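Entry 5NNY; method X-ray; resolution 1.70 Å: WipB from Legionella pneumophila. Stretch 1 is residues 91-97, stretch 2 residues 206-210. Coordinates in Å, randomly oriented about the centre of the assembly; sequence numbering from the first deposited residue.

Stretch 1, residues 91-97: IRLIGDE
Stretch 2 206-210: VFSHA

Residues 91-97 and 206-210 of WipB belong to one chain and run side by side in nearly the same direction, the vectors from CA 92 to CA 96 and from CA 207 to CA 209 lying 12° apart. Each stretch enters as a β-strand, with phi/psi near -109/122 at Arg 92 and -109/138 at Phe 207, and then leaves extended geometry for a loop. The closest backbone register pairs Ile 94 with His 209, whose CA atoms are 5.0 Å apart. No backbone-to-backbone hydrogen bond joins the stretches; side chains make most of the contact, which buries 344 Å² in total.

Within the strands, Arg 92 and Phe 207 both direct their CA-to-CB bonds toward the opposing stretch. Arg 92 has chi1 -71° (m), chi2 -171° (t) and chi3 177° (t), so the chain is extended as far as CD and NE; chi4 of 85° then turns the guanidinium flat onto the phenyl ring. Phe 207, with chi1 -63° (m) and chi2 88°, offers a face to this group. The planes differ by only 6° and their centres are 4.4 Å apart, a cation-π stack in which Arg 92 NE approaches Phe 207 CD1 to 3.6 Å. The aliphatic part joins in: Arg 92 CD sits 3.8 Å from the centroid of the Phe 207 ring, 14° off its normal, as a CH-π contact. Stacking leaves the in-plane N-H groups free, and NE, NH1 and NH2 of Arg 92 all find hydrogen-bond partners elsewhere in the structure.

Ile 94 (phi/psi -69/-14) has a sideways CA-to-CB bond, but its side chain reaches nearer through chi1 -141°, between wells, and chi2 86° (p). Its CD1 meets the edge of the Phe 207 ring, 4.3 Å from CD2, in an apolar contact, while Ile 94 CG1 packs 3.3 Å from Ser 208 O. Ser 208 (phi/psi -154/162) points its CA-to-CB bond away; with chi1 61° (p), its OG donates a short hydrogen bond of 2.5 Å to Ala 210 O within its own stretch.

His 209 (phi/psi -66/-39) provides the polar link. Its CA-to-CB bond is sideways, yet chi1 167° (t) and chi2 69° bring the ring to stretch 1, where ND1 donates a hydrogen bond to Ile 94 O at 2.9 Å, with an N-H...O angle of 146°. The carbonyl lies near the ring plane, where the ND1 proton can reach it. The same oxygen lies 3.4 Å from His 209 CA in a CA-H...O contact.

Gly 95, at phi/psi 135/-162, adopts a conformation that calls for glycine: a CB would jam against the preceding carbonyl oxygen and come within 2.9 Å of His 209 ND1. Asp 96 follows with positive phi (54/31); chi1 -68° (m) and chi2 -1° carry its OD1 to 3.3 Å from His 209 CE1, a polar approach to a polarised ring carbon.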

# COMPACT_ATOMS: atom_id res chain seq x y z
N ILE A 91 -10.59 -8.15 -0.72
CA ILE A 91 -9.14 -8.32 -0.78
C ILE A 91 -8.52 -7.29 0.14
O ILE A 91 -8.71 -6.09 -0.06
CB ILE A 91 -8.61 -8.12 -2.21
CG1 ILE A 91 -9.46 -8.90 -3.22
CG2 ILE A 91 -7.16 -8.52 -2.30
CD1 ILE A 91 -9.53 -8.25 -4.59
N ARG A 92 -7.78 -7.74 1.15
CA ARG A 92 -7.05 -6.85 2.04
C ARG A 92 -5.56 -6.99 1.76
O ARG A 92 -5.01 -8.09 1.87
CB ARG A 92 -7.31 -7.15 3.52
CG ARG A 92 -8.68 -6.79 4.02
CD ARG A 92 -8.76 -6.92 5.55
NE ARG A 92 -10.07 -6.50 6.06
CZ ARG A 92 -11.13 -7.30 6.11
NH1 ARG A 92 -11.00 -8.55 5.70
NH2 ARG A 92 -12.29 -6.85 6.56
N LEU A 93 -4.91 -5.88 1.41
CA LEU A 93 -3.46 -5.83 1.26
C LEU A 93 -2.84 -5.31 2.55
O LEU A 93 -3.02 -4.14 2.91
CB LEU A 93 -3.08 -4.95 0.07
CG LEU A 93 -3.22 -5.52 -1.36
CD1 LEU A 93 -4.64 -5.96 -1.71
CD2 LEU A 93 -2.70 -4.51 -2.41
N ILE A 94 -2.09 -6.17 3.25
CA ILE A 94 -1.46 -5.75 4.50
C ILE A 94 -0.34 -4.75 4.24
O ILE A 94 0.13 -4.07 5.17
CB ILE A 94 -1.00 -7.01 5.27
CG1 ILE A 94 -1.23 -6.86 6.77
CG2 ILE A 94 0.45 -7.36 4.97
CD1 ILE A 94 -2.63 -7.25 7.20
N GLY A 95 0.10 -4.61 2.99
CA GLY A 95 0.89 -3.47 2.61
C GLY A 95 2.09 -3.86 1.76
O GLY A 95 2.17 -4.95 1.20
N ASP A 96 3.03 -2.91 1.70
CA ASP A 96 4.26 -3.05 0.92
C ASP A 96 3.95 -3.41 -0.53
O ASP A 96 4.72 -4.09 -1.20
CB ASP A 96 5.20 -4.08 1.54
CG ASP A 96 5.76 -3.63 2.88
OD1 ASP A 96 5.44 -2.52 3.32
OD2 ASP A 96 6.53 -4.40 3.48
N GLU A 97 2.80 -2.93 -1.03
CA GLU A 97 2.45 -3.17 -2.43
C GLU A 97 3.17 -2.22 -3.39
O GLU A 97 3.22 -2.50 -4.61
CB GLU A 97 0.92 -3.10 -2.58
CG GLU A 97 0.30 -1.70 -2.55
CD GLU A 97 0.49 -0.96 -1.24
OE1 GLU A 97 0.66 0.28 -1.27
OE2 GLU A 97 0.48 -1.61 -0.16
N VAL A 206 -8.81 -7.20 13.95
CA VAL A 206 -8.27 -5.90 13.53
C VAL A 206 -7.05 -6.15 12.65
O VAL A 206 -6.16 -6.92 13.02
CB VAL A 206 -7.92 -5.01 14.73
CG1 VAL A 206 -7.09 -3.79 14.31
CG2 VAL A 206 -9.21 -4.53 15.41
N PHE A 207 -7.03 -5.51 11.47
CA PHE A 207 -5.94 -5.64 10.51
C PHE A 207 -5.13 -4.35 10.47
O PHE A 207 -5.69 -3.25 10.50
CB PHE A 207 -6.46 -5.94 9.09
CG PHE A 207 -7.19 -7.26 8.97
CD1 PHE A 207 -8.55 -7.34 9.21
CD2 PHE A 207 -6.51 -8.41 8.60
CE1 PHE A 207 -9.23 -8.55 9.09
CE2 PHE A 207 -7.18 -9.63 8.47
CZ PHE A 207 -8.53 -9.70 8.72
N SER A 208 -3.82 -4.51 10.41
CA SER A 208 -2.92 -3.37 10.30
C SER A 208 -1.67 -3.88 9.61
O SER A 208 -1.44 -5.08 9.54
CB SER A 208 -2.60 -2.77 11.67
OG SER A 208 -1.96 -3.72 12.51
N HIS A 209 -0.88 -2.94 9.08
CA HIS A 209 0.36 -3.35 8.44
C HIS A 209 1.34 -3.94 9.45
O HIS A 209 2.03 -4.94 9.16
CB HIS A 209 0.99 -2.16 7.70
CG HIS A 209 2.40 -2.42 7.28
ND1 HIS A 209 2.72 -3.33 6.29
CD2 HIS A 209 3.57 -1.93 7.74
CE1 HIS A 209 4.04 -3.36 6.14
NE2 HIS A 209 4.57 -2.52 7.00
N ALA A 210 1.42 -3.36 10.65
CA ALA A 210 2.40 -3.73 11.66
C ALA A 210 1.70 -3.98 12.99
O ALA A 210 0.51 -3.70 13.14
CB ALA A 210 3.47 -2.63 11.84